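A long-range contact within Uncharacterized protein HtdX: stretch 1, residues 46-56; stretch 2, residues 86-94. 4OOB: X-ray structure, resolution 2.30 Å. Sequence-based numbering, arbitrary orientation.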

# COMPACT_ATOMS: atom_id res chain seq x y z
N ALA A 46 -6.13 -1.40 -4.38
CA ALA A 46 -6.30 -2.71 -5.06
C ALA A 46 -7.14 -2.57 -6.34
O ALA A 46 -6.81 -3.10 -7.40
CB ALA A 46 -6.91 -3.74 -4.13
N LEU A 47 -8.20 -1.81 -6.24
CA LEU A 47 -9.11 -1.68 -7.36
C LEU A 47 -8.43 -1.13 -8.64
O LEU A 47 -8.75 -1.56 -9.76
CB LEU A 47 -10.24 -0.74 -6.95
CG LEU A 47 -11.37 -0.43 -7.94
CD1 LEU A 47 -12.27 -1.63 -8.16
CD2 LEU A 47 -12.15 0.77 -7.41
N THR A 48 -7.57 -0.14 -8.45
CA THR A 48 -6.93 0.58 -9.56
C THR A 48 -5.63 -0.05 -10.01
O THR A 48 -5.16 0.26 -11.08
CB THR A 48 -6.69 2.09 -9.24
OG1 THR A 48 -5.80 2.24 -8.14
CG2 THR A 48 -8.01 2.83 -8.90
N PHE A 49 -5.07 -0.96 -9.23
CA PHE A 49 -3.67 -1.36 -9.46
C PHE A 49 -3.41 -2.04 -10.80
O PHE A 49 -2.39 -1.83 -11.46
CB PHE A 49 -3.17 -2.28 -8.37
CG PHE A 49 -1.66 -2.39 -8.33
CD1 PHE A 49 -0.88 -1.26 -8.17
CD2 PHE A 49 -1.03 -3.59 -8.49
CE1 PHE A 49 0.51 -1.34 -8.13
CE2 PHE A 49 0.35 -3.69 -8.47
CZ PHE A 49 1.12 -2.57 -8.29
N PRO A 50 -4.34 -2.88 -11.20
CA PRO A 50 -4.13 -3.42 -12.53
C PRO A 50 -4.17 -2.33 -13.63
O PRO A 50 -3.43 -2.48 -14.60
CB PRO A 50 -5.27 -4.44 -12.65
CG PRO A 50 -5.56 -4.83 -11.19
CD PRO A 50 -5.53 -3.46 -10.56
N SER A 51 -4.94 -1.25 -13.48
CA SER A 51 -4.88 -0.11 -14.41
C SER A 51 -3.56 0.67 -14.30
O SER A 51 -3.00 1.13 -15.29
CB SER A 51 -6.05 0.86 -14.20
OG SER A 51 -7.29 0.15 -14.22
N VAL A 52 -3.05 0.76 -13.08
CA VAL A 52 -1.73 1.33 -12.82
C VAL A 52 -0.58 0.62 -13.57
O VAL A 52 0.20 1.26 -14.28
CB VAL A 52 -1.45 1.36 -11.32
CG1 VAL A 52 0.04 1.56 -11.05
CG2 VAL A 52 -2.27 2.44 -10.65
N MET A 53 -0.46 -0.69 -13.38
CA MET A 53 0.52 -1.52 -14.09
C MET A 53 0.28 -1.72 -15.61
O MET A 53 1.18 -2.19 -16.31
CB MET A 53 0.57 -2.88 -13.41
CG MET A 53 1.16 -2.84 -11.99
SD MET A 53 2.87 -2.33 -12.07
CE MET A 53 2.74 -0.63 -11.63
N SER A 54 -0.91 -1.41 -16.13
CA SER A 54 -1.11 -1.46 -17.54
C SER A 54 -0.47 -0.21 -18.14
O SER A 54 -0.11 -0.15 -19.29
CB SER A 54 -2.61 -1.58 -17.88
OG SER A 54 -3.17 -0.32 -17.99
N LEU A 55 -0.28 0.81 -17.32
CA LEU A 55 0.43 1.97 -17.80
C LEU A 55 1.92 1.66 -17.96
O LEU A 55 2.57 2.17 -18.87
CB LEU A 55 0.23 3.13 -16.83
CG LEU A 55 1.08 4.40 -17.03
CD1 LEU A 55 0.93 5.03 -18.41
CD2 LEU A 55 0.71 5.41 -15.97
N VAL A 56 2.49 0.87 -17.07
CA VAL A 56 3.94 0.68 -17.19
C VAL A 56 4.16 -0.39 -18.25
O VAL A 56 5.08 -0.26 -19.07
CB VAL A 56 4.70 0.42 -15.87
CG1 VAL A 56 3.91 0.83 -14.66
CG2 VAL A 56 5.19 -1.03 -15.75
N ALA A 86 -19.73 3.17 -9.34
CA ALA A 86 -18.79 2.81 -10.41
C ALA A 86 -17.80 3.99 -10.44
O ALA A 86 -18.17 5.10 -10.02
CB ALA A 86 -19.53 2.67 -11.73
N VAL A 87 -16.55 3.78 -10.89
CA VAL A 87 -15.53 4.86 -10.80
C VAL A 87 -14.78 5.21 -12.07
O VAL A 87 -14.49 4.34 -12.88
CB VAL A 87 -14.47 4.59 -9.69
CG1 VAL A 87 -15.10 4.60 -8.32
CG2 VAL A 87 -13.68 3.33 -9.92
N GLY A 88 -14.47 6.49 -12.26
CA GLY A 88 -13.57 6.91 -13.34
C GLY A 88 -12.16 6.78 -12.79
O GLY A 88 -11.91 7.09 -11.64
N VAL A 89 -11.24 6.31 -13.59
CA VAL A 89 -9.86 6.15 -13.16
C VAL A 89 -8.92 6.80 -14.17
O VAL A 89 -8.99 6.55 -15.36
CB VAL A 89 -9.51 4.65 -13.00
CG1 VAL A 89 -8.08 4.45 -12.54
CG2 VAL A 89 -10.44 3.99 -12.02
N ARG A 90 -8.02 7.63 -13.68
CA ARG A 90 -6.94 8.13 -14.50
C ARG A 90 -5.64 7.95 -13.72
O ARG A 90 -5.60 8.32 -12.57
CB ARG A 90 -7.14 9.61 -14.84
CG ARG A 90 -6.17 10.15 -15.90
CD ARG A 90 -6.18 11.68 -15.96
NE ARG A 90 -7.35 12.08 -15.21
CZ ARG A 90 -7.40 12.88 -14.14
NH1 ARG A 90 -6.31 13.57 -13.72
NH2 ARG A 90 -8.60 13.02 -13.54
N VAL A 91 -4.60 7.46 -14.39
CA VAL A 91 -3.28 7.20 -13.78
C VAL A 91 -2.18 7.88 -14.56
O VAL A 91 -2.20 7.88 -15.80
CB VAL A 91 -2.91 5.71 -13.85
CG1 VAL A 91 -1.57 5.46 -13.15
CG2 VAL A 91 -4.01 4.83 -13.28
N ARG A 92 -1.17 8.41 -13.88
CA ARG A 92 0.05 8.78 -14.59
C ARG A 92 1.31 8.55 -13.80
O ARG A 92 1.29 8.48 -12.55
CB ARG A 92 -0.04 10.19 -15.16
CG ARG A 92 -0.13 11.29 -14.13
CD ARG A 92 1.16 12.10 -13.98
NE ARG A 92 0.95 13.47 -14.42
CZ ARG A 92 1.89 14.37 -14.70
NH1 ARG A 92 3.20 14.11 -14.61
NH2 ARG A 92 1.49 15.57 -15.09
N ALA A 93 2.40 8.40 -14.56
CA ALA A 93 3.73 8.11 -14.10
C ALA A 93 4.65 9.29 -14.28
O ALA A 93 4.68 9.88 -15.33
CB ALA A 93 4.30 6.93 -14.87
N GLU A 94 5.47 9.60 -13.29
CA GLU A 94 6.23 10.83 -13.33
C GLU A 94 7.32 10.75 -12.28
O GLU A 94 7.32 9.87 -11.41
CB GLU A 94 5.27 12.02 -13.06
CG GLU A 94 5.18 12.48 -11.59
CD GLU A 94 3.95 13.35 -11.23
OE1 GLU A 94 3.96 14.05 -10.19
OE2 GLU A 94 2.93 13.30 -11.95

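A helix, residues 46-56, packs against a strand, residues 86-94, of the same chain. The two run in roughly the same direction, with 44° between their axes and a closest approach of 8.3 Å. No hydrogen bond or salt bridge links them. The contact is made by van der Waals packing, mostly between apolar groups.

Val-91 has the largest area covered by the other stretch, 76 Å². Its CA-to-CB bond points toward the helix. CG1 and CG2 of Val-91 both lie 4.0 Å from CG2 of Val-52. CG1 of Val-91 also lies 3.6 Å from CD2 of Leu-55. CG2 of Val-91 also approaches the helix backbone, 4.3 Å from C of Ser-51. This is where the backbones come nearest in register: the CA atoms of Val-52 and Val-91 are 6.1 Å apart.

Leu-55 follows with 67 Å². CD2 of Leu-55 also reaches the strand backbone, 3.7 Å from CA of Arg-92 and 3.7 Å from N of Ala-93. CD2 of Leu-55 is also 4.1 Å from CB of Ala-93. One methyl group thus spans three consecutive strand residues.

Val-89 comes third with 48 Å². Its CG1 sits 4.0 Å from CG2 of Thr-48 and 4.4 Å from CB of Ser-51. Both polar residues therefore present carbon here. One step earlier along the same strand face, CG2 of Val-87 meets CD2 of Leu-47 at 3.9 Å.

The strand alternation explains the pattern. Val-87, Val-89, Val-91 and Ala-93 point toward the helix. Arg-90 and Arg-92 point away, and NH1 of Arg-92 forms a salt bridge to OE2 of Glu-94 at 2.8 Å, within the strand. On the helix, Leu-47, Thr-48, Ser-51 and Leu-55 point toward the strand. Thr-48, Ser-51 and Leu-55 are spaced by three and four, and Leu-47 lies four before Ser-51, so all share one helix side.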